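Local coordinates for protein manganese lipoxygenase (Gaeumannomyces graminis, PDB 5FX8) that catalyses the manganese-dependent oxygenation of linoleic and alpha-linolenic acids to 11S- and 13R-hydroperoxy fatty acids, at residues L272-K275 against I276-N279; D96-L99 against W100-D103; N281-F284 against Y285-Y289. All coordinates share one frame; numbering follows the deposited sequence.

Interaction 1: L272-K275 against I276-N279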
loop_
_atom_site.group_PDB
_atom_site.type_symbol
_atom_site.label_atom_id
_atom_site.label_comp_id
_atom_site.label_asym_id
_atom_site.label_seq_id
_atom_site.Cartn_x
_atom_site.Cartn_y
_atom_site.Cartn_z
ATOM N N LEU A 272 -15.833 1.023 -26.232
ATOM C CA LEU A 272 -15.106 1.682 -25.161
ATOM C C LEU A 272 -15.883 1.607 -23.853
ATOM O O LEU A 272 -15.307 1.315 -22.800
ATOM C CB LEU A 272 -14.798 3.119 -25.551
ATOM C CG LEU A 272 -14.129 3.978 -24.488
ATOM C CD1 LEU A 272 -12.859 3.380 -23.999
ATOM C CD2 LEU A 272 -13.844 5.331 -25.036
ATOM N N LEU A 273 -17.205 1.789 -23.913
ATOM C CA LEU A 273 -18.014 1.732 -22.703
ATOM C C LEU A 273 -18.088 0.324 -22.150
ATOM O O LEU A 273 -18.218 0.138 -20.939
ATOM C CB LEU A 273 -19.426 2.254 -22.968
ATOM C CG LEU A 273 -20.287 2.389 -21.708
ATOM C CD1 LEU A 273 -19.632 3.329 -20.747
ATOM C CD2 LEU A 273 -21.623 2.909 -22.067
ATOM N N ALA A 274 -18.040 -0.673 -23.023
ATOM C CA ALA A 274 -18.016 -2.040 -22.544
ATOM C C ALA A 274 -16.737 -2.303 -21.772
ATOM O O ALA A 274 -16.755 -2.928 -20.703
ATOM C CB ALA A 274 -18.159 -2.995 -23.716
ATOM N N LYS A 275 -15.617 -1.808 -22.288
ATOM C CA LYS A 275 -14.382 -1.993 -21.564
ATOM C C LYS A 275 -14.410 -1.246 -20.250
ATOM O O LYS A 275 -13.861 -1.733 -19.268
ATOM C CB LYS A 275 -13.199 -1.560 -22.411
ATOM C CG LYS A 275 -12.962 -2.460 -23.568
ATOM C CD LYS A 275 -11.686 -2.084 -24.253
ATOM C CE LYS A 275 -11.786 -0.777 -24.970
ATOM N NZ LYS A 275 -10.446 -0.453 -25.486
ATOM N N ILE A 276 -15.058 -0.084 -20.200
ATOM C CA ILE A 276 -15.169 0.637 -18.938
ATOM C C ILE A 276 -16.019 -0.143 -17.937
ATOM O O ILE A 276 -15.671 -0.239 -16.749
ATOM C CB ILE A 276 -15.721 2.056 -19.164
ATOM C CG1 ILE A 276 -14.733 2.887 -19.978
ATOM C CG2 ILE A 276 -15.901 2.759 -17.841
ATOM C CD1 ILE A 276 -15.157 4.291 -20.221
ATOM N N MET A 277 -17.132 -0.727 -18.384
ATOM C CA MET A 277 -17.947 -1.499 -17.454
ATOM C C MET A 277 -17.181 -2.704 -16.917
ATOM O O MET A 277 -17.229 -3.007 -15.711
ATOM C CB MET A 277 -19.245 -1.930 -18.127
ATOM C CG MET A 277 -20.102 -0.775 -18.515
ATOM S SD MET A 277 -21.713 -1.245 -19.169
ATOM C CE MET A 277 -21.336 -1.781 -20.820
ATOM N N PHE A 278 -16.466 -3.399 -17.795
ATOM C CA PHE A 278 -15.633 -4.498 -17.335
ATOM C C PHE A 278 -14.583 -4.013 -16.354
ATOM O O PHE A 278 -14.293 -4.694 -15.378
ATOM C CB PHE A 278 -14.982 -5.204 -18.517
ATOM C CG PHE A 278 -14.066 -6.337 -18.131
ATOM C CD1 PHE A 278 -12.747 -6.107 -17.784
ATOM C CD2 PHE A 278 -14.515 -7.643 -18.174
ATOM C CE1 PHE A 278 -11.922 -7.126 -17.465
ATOM C CE2 PHE A 278 -13.679 -8.678 -17.852
ATOM C CZ PHE A 278 -12.370 -8.404 -17.490
ATOM N N ASN A 279 -13.990 -2.852 -16.590
ATOM C CA ASN A 279 -12.957 -2.413 -15.665
ATOM C C ASN A 279 -13.535 -2.076 -14.294
ATOM O O ASN A 279 -12.849 -2.209 -13.274
ATOM C CB ASN A 279 -12.220 -1.233 -16.255
ATOM C CG ASN A 279 -11.288 -1.643 -17.366
ATOM O OD1 ASN A 279 -10.851 -2.775 -17.433
ATOM N ND2 ASN A 279 -10.983 -0.719 -18.245
#

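Interaction 2: D96-L99 against W100-D103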
loop_
_atom_site.group_PDB
_atom_site.type_symbol
_atom_site.label_atom_id
_atom_site.label_comp_id
_atom_site.label_asym_id
_atom_site.label_seq_id
_atom_site.Cartn_x
_atom_site.Cartn_y
_atom_site.Cartn_z
ATOM N N ASP A 96 -0.981 -2.656 16.827
ATOM C CA ASP A 96 -0.912 -2.515 15.377
ATOM C C ASP A 96 -1.735 -1.336 14.895
ATOM O O ASP A 96 -1.318 -0.621 13.985
ATOM C CB ASP A 96 -1.388 -3.788 14.695
ATOM C CG ASP A 96 -0.357 -4.869 14.704
ATOM O OD1 ASP A 96 0.663 -4.694 15.373
ATOM O OD2 ASP A 96 -0.561 -5.914 14.067
ATOM N N VAL A 97 -2.921 -1.137 15.462
ATOM C CA VAL A 97 -3.699 0.019 15.060
ATOM C C VAL A 97 -2.967 1.310 15.408
ATOM O O VAL A 97 -2.981 2.270 14.638
ATOM C CB VAL A 97 -5.107 -0.070 15.682
ATOM C CG1 VAL A 97 -5.882 1.241 15.495
ATOM C CG2 VAL A 97 -5.827 -1.204 15.031
ATOM N N LEU A 98 -2.291 1.346 16.544
ATOM C CA LEU A 98 -1.515 2.529 16.893
ATOM C C LEU A 98 -0.406 2.810 15.876
ATOM O O LEU A 98 -0.250 3.945 15.395
ATOM C CB LEU A 98 -0.929 2.327 18.276
ATOM C CG LEU A 98 -0.881 3.555 19.144
ATOM C CD1 LEU A 98 -2.291 4.144 19.289
ATOM C CD2 LEU A 98 -0.319 3.118 20.458
ATOM N N LEU A 99 0.390 1.788 15.557
ATOM C CA LEU A 99 1.442 1.949 14.562
ATOM C C LEU A 99 0.878 2.413 13.225
ATOM O O LEU A 99 1.410 3.338 12.602
ATOM C CB LEU A 99 2.200 0.635 14.411
ATOM C CG LEU A 99 3.027 0.197 15.612
ATOM C CD1 LEU A 99 3.485 -1.259 15.487
ATOM C CD2 LEU A 99 4.192 1.137 15.760
ATOM N N TRP A 100 -0.211 1.798 12.782
ATOM C CA TRP A 100 -0.850 2.199 11.543
ATOM C C TRP A 100 -1.310 3.653 11.585
ATOM O O TRP A 100 -1.119 4.389 10.614
ATOM C CB TRP A 100 -2.017 1.261 11.268
ATOM C CG TRP A 100 -2.463 1.295 9.892
ATOM C CD1 TRP A 100 -2.092 0.466 8.914
ATOM C CD2 TRP A 100 -3.385 2.223 9.320
ATOM N NE1 TRP A 100 -2.717 0.804 7.749
ATOM C CE2 TRP A 100 -3.523 1.881 7.967
ATOM C CE3 TRP A 100 -4.116 3.311 9.823
ATOM C CZ2 TRP A 100 -4.348 2.577 7.099
ATOM C CZ3 TRP A 100 -4.932 4.009 8.959
ATOM C CH2 TRP A 100 -5.039 3.640 7.606
ATOM N N ARG A 101 -1.942 4.076 12.683
ATOM C CA ARG A 101 -2.328 5.479 12.855
ATOM C C ARG A 101 -1.143 6.411 12.647
ATOM O O ARG A 101 -1.253 7.432 11.961
ATOM C CB ARG A 101 -2.892 5.733 14.262
ATOM C CG ARG A 101 -4.334 5.395 14.542
ATOM C CD ARG A 101 -4.803 6.034 15.867
ATOM N NE ARG A 101 -6.252 5.930 15.917
ATOM C CZ ARG A 101 -6.888 5.080 16.692
ATOM N NH1 ARG A 101 -6.190 4.315 17.529
ATOM N NH2 ARG A 101 -8.209 5.005 16.653
ATOM N N GLN A 102 -0.014 6.116 13.290
ATOM C CA GLN A 102 1.091 7.047 13.136
ATOM C C GLN A 102 1.706 6.978 11.749
ATOM O O GLN A 102 2.222 7.989 11.264
ATOM C CB GLN A 102 2.136 6.814 14.210
ATOM C CG GLN A 102 2.921 5.572 14.062
ATOM C CD GLN A 102 3.934 5.439 15.155
ATOM O OE1 GLN A 102 3.874 6.161 16.153
ATOM N NE2 GLN A 102 4.875 4.525 14.986
ATOM N N ASP A 103 1.609 5.835 11.073
ATOM C CA ASP A 103 2.164 5.685 9.743
ATOM C C ASP A 103 1.267 6.198 8.626
ATOM O O ASP A 103 1.772 6.376 7.521
ATOM C CB ASP A 103 2.504 4.220 9.486
ATOM C CG ASP A 103 3.834 3.834 10.077
ATOM O OD1 ASP A 103 4.407 4.685 10.769
ATOM O OD2 ASP A 103 4.315 2.701 9.878
#

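Interaction 3: N281-F284 against Y285-Y289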
loop_
_atom_site.group_PDB
_atom_site.type_symbol
_atom_site.label_atom_id
_atom_site.label_comp_id
_atom_site.label_asym_id
_atom_site.label_seq_id
_atom_site.Cartn_x
_atom_site.Cartn_y
_atom_site.Cartn_z
ATOM N N ASN A 281 -16.131 -3.756 -12.980
ATOM C CA ASN A 281 -16.304 -5.036 -12.313
ATOM C C ASN A 281 -14.970 -5.618 -11.850
ATOM O O ASN A 281 -14.881 -6.203 -10.767
ATOM C CB ASN A 281 -17.033 -5.999 -13.235
ATOM C CG ASN A 281 -18.424 -5.545 -13.552
ATOM O OD1 ASN A 281 -18.865 -5.600 -14.695
ATOM N ND2 ASN A 281 -19.135 -5.088 -12.537
ATOM N N ASP A 282 -13.921 -5.449 -12.649
ATOM C CA ASP A 282 -12.603 -5.949 -12.298
ATOM C C ASP A 282 -12.021 -5.204 -11.106
ATOM O O ASP A 282 -11.362 -5.811 -10.258
ATOM C CB ASP A 282 -11.684 -5.851 -13.510
ATOM C CG ASP A 282 -10.470 -6.720 -13.379
ATOM O OD1 ASP A 282 -10.634 -7.954 -13.385
ATOM O OD2 ASP A 282 -9.354 -6.168 -13.249
ATOM N N LEU A 283 -12.272 -3.898 -11.005
ATOM C CA LEU A 283 -11.818 -3.153 -9.836
ATOM C C LEU A 283 -12.522 -3.634 -8.573
ATOM O O LEU A 283 -11.885 -3.844 -7.528
ATOM C CB LEU A 283 -12.041 -1.656 -10.046
ATOM C CG LEU A 283 -11.380 -0.734 -9.010
ATOM C CD1 LEU A 283 -9.889 -1.040 -8.729
ATOM C CD2 LEU A 283 -11.535 0.702 -9.445
ATOM N N PHE A 284 -13.839 -3.810 -8.643
ATOM C CA PHE A 284 -14.532 -4.379 -7.502
ATOM C C PHE A 284 -13.911 -5.706 -7.106
ATOM O O PHE A 284 -13.690 -5.971 -5.917
ATOM C CB PHE A 284 -15.999 -4.549 -7.847
ATOM C CG PHE A 284 -16.794 -5.264 -6.809
ATOM C CD1 PHE A 284 -16.930 -6.645 -6.841
ATOM C CD2 PHE A 284 -17.449 -4.553 -5.831
ATOM C CE1 PHE A 284 -17.671 -7.281 -5.903
ATOM C CE2 PHE A 284 -18.193 -5.183 -4.901
ATOM C CZ PHE A 284 -18.312 -6.542 -4.924
ATOM N N TYR A 285 -13.626 -6.555 -8.102
ATOM C CA TYR A 285 -13.090 -7.880 -7.816
ATOM C C TYR A 285 -11.753 -7.791 -7.103
ATOM O O TYR A 285 -11.529 -8.459 -6.097
ATOM C CB TYR A 285 -12.937 -8.691 -9.100
ATOM C CG TYR A 285 -12.249 -10.026 -8.882
ATOM C CD1 TYR A 285 -10.864 -10.138 -8.941
ATOM C CD2 TYR A 285 -12.980 -11.170 -8.614
ATOM C CE1 TYR A 285 -10.243 -11.333 -8.727
ATOM C CE2 TYR A 285 -12.366 -12.369 -8.414
ATOM C CZ TYR A 285 -10.996 -12.442 -8.471
ATOM O OH TYR A 285 -10.363 -13.640 -8.275
ATOM N N SER A 286 -10.829 -7.004 -7.644
ATOM C CA SER A 286 -9.477 -7.012 -7.118
ATOM C C SER A 286 -9.471 -6.456 -5.710
ATOM O O SER A 286 -8.827 -7.008 -4.799
ATOM C CB SER A 286 -8.563 -6.212 -8.035
ATOM O OG SER A 286 -8.697 -4.829 -7.820
ATOM N N GLN A 287 -10.240 -5.394 -5.500
ATOM C CA GLN A 287 -10.261 -4.816 -4.173
ATOM C C GLN A 287 -10.884 -5.767 -3.170
ATOM O O GLN A 287 -10.499 -5.773 -2.003
ATOM C CB GLN A 287 -10.969 -3.465 -4.190
ATOM C CG GLN A 287 -10.178 -2.409 -4.945
ATOM C CD GLN A 287 -8.657 -2.586 -4.806
ATOM O OE1 GLN A 287 -8.102 -2.386 -3.735
ATOM N NE2 GLN A 287 -7.992 -2.972 -5.899
ATOM N N MET A 288 -11.824 -6.598 -3.587
ATOM C CA MET A 288 -12.497 -7.339 -2.534
ATOM C C MET A 288 -11.976 -8.751 -2.405
ATOM O O MET A 288 -12.044 -9.350 -1.330
ATOM C CB MET A 288 -13.999 -7.307 -2.773
ATOM C CG MET A 288 -14.580 -5.942 -2.510
ATOM S SD MET A 288 -14.081 -5.326 -0.898
ATOM C CE MET A 288 -13.038 -4.016 -1.316
ATOM N N TYR A 289 -11.431 -9.294 -3.464
ATOM C CA TYR A 289 -10.748 -10.543 -3.308
ATOM C C TYR A 289 -9.475 -10.380 -2.494
ATOM O O TYR A 289 -9.100 -11.317 -1.801
ATOM C CB TYR A 289 -10.463 -11.128 -4.682
ATOM C CG TYR A 289 -9.787 -12.471 -4.635
ATOM C CD1 TYR A 289 -10.520 -13.629 -4.441
ATOM C CD2 TYR A 289 -8.424 -12.581 -4.798
ATOM C CE1 TYR A 289 -9.913 -14.851 -4.407
ATOM C CE2 TYR A 289 -7.801 -13.806 -4.771
ATOM C CZ TYR A 289 -8.548 -14.943 -4.573
ATOM O OH TYR A 289 -7.927 -16.177 -4.537
#

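Interaction 1: L272-K275 against I276-N279
Leu273 and Met277 meet one turn apart on the long helix 268-305 of the lipoxygenase fold, an example of i to i+4 packing in a buried alpha-helix. The thioether chain of Met277 starts beside its own backbone N, which carries CG across the carbonyl of Leu273. A bend at chi3 (-77°) then turns the methyl back toward the preceding turn: CE of Met277 lies 4.4 Å from CG of Leu273 and 3.7 Å from CA of Ala274. One methyl thus touches the backbone of Ala274 and approaches the branch point of Leu273. On a neighbouring strip of the helix, Ile276 starts in the same direction, CG1 beside its backbone N, but its branch stays extended. With chi2 at -178°, CD1 of Ile276 comes to 4.4 Å from CG of Leu272, while its CB stands 4.4 Å from CD1 of Leu273.

Beneath these apolar contacts the backbone forms the expected i to i+4 bonds, with N of Met277 2.9 Å from O of Leu273 and N of Phe278 3.0 Å from O of Ala274.

The next shell joins this turn to its surroundings. Tyr262 of strand 261-262 touches Ala274 and Met277, Pro497 touches Ile276, and the Phe278 ring meets Phe164 with the two planes about 75° apart. Lys275 runs back along the flank of the helix toward its N-terminal end, where NZ makes a salt bridge with Asp161, so a charge rooted in a buried turn is met by a carboxylate. The carboxamide of Asn279 lies near O of Lys275, but ND2 of Asn279 gives its hydrogen bond to O of Leu495. The Lys275 carbonyl is bonded by the backbone, N of Asn279 lying 2.9 Å from O of Lys275.

Interaction 2: D96-L99 against W100-D103
The guanidinium of Arg101 has Val97 over one face and Leu98 at its edge. From the face CG1 of Val97 comes to 3.7 Å from NH1 of Arg101 and 4.1 Å from CZ of Arg101; near the plane of the group CD1 of Leu98 stands 4.3 Å from NH1 of Arg101. The arginine chain is extended from CG to NE, and it crosses the valine at a slant, laying the charged group over a methyl. NE makes a long, weak ion pair with Asp344 of the second subunit.

The other flat group, the indole of Trp100, leads away from the turn. Its CG is anti to the backbone N (chi1 -162°), and NE1 gives a hydrogen bond to O of Ser617, while Ile328 and Val331 of helix 328-336 pack against it.

Leu99 and Gln102 lie side by side and point the same way, CD2 of Leu99 3.5 Å from NE2 of Gln102. Regular i to i+4 bonds run beneath, N of Arg101 2.9 Å from O of Val97.

Arg101, Gln102 and Trp100 all meet the second subunit, the last two packing on its Pro227 and Pro339 respectively. Trp100 also reaches the C-terminal end of its own chain: hydrogen-bonded to O of Ser617, the residue before the metal ligand Val618, it probably belongs to the second shell of the manganese site.

Interaction 3: N281-F284 against Y285-Y289
Ser286 and Gln287 bond back to the preceding turn: N of Ser286 is 2.9 Å from O of Asp282, and N of Gln287 is 3.0 Å from O of Leu283. The Leu283 carbonyl receives a second, weak bond from OG of Ser286 at 3.3 Å, because chi1 of 79° sets that hydroxyl between its own N and carbonyl carbon. OG in turn accepts a weak bond from NE2 of Gln287. That amide nitrogen has a stronger partner in O of Met481, and OE1 of Gln287 makes a weak bond to Asn482, one of the manganese ligands.

Asp282 sends its carboxylate outward to a salt bridge with Arg168 and to hydrogen bonds with His217 and Asn172, so a buried charge is well provided with donors. Asn281 is similarly engaged by Gln220, Ala232 and Cys234.

Packing of carbon atoms lies around these bonds. CD1 of Leu283 lies 4.0 Å from CG of Gln287, beside the bend in the glutamine chain. Over one face of the Phe284 ring comes CG of Met288, 4.4 Å from CE2 of Phe284, and the methionine goes on to Trp343 and Phe357. Tyr285 lays its hydroxyl above the centre of the Tyr289 ring.

The bonds at both ends of its amide, some of them weak, probably restrict the rotation of Gln287 beside Asn482, and its backbone O takes a hydrogen bond from ND1 of His290. Gln287 is thus placed as a second-shell residue, consistent with helping to orient Asn482 and His290.

Along the chain interaction 2 comes first, on helix 86-124, followed by interactions 1 and 3, which sit one after the other on helix 268-305 with centres about 14 Å apart. That long helix runs inward: the centre of interaction 1, away from the annotated sites, is about 21 Å, and that of interaction 3, just before His290 and His294, about 10 Å from the centre of the chain. Interaction 2 is about 26 Å from interaction 3 between centres and touches neither of the others. Yet interactions 2 and 3 approach the same manganese ion by different routes, one through the C-terminal residues that end in the ligand Val618 and one through the histidine-bearing helix.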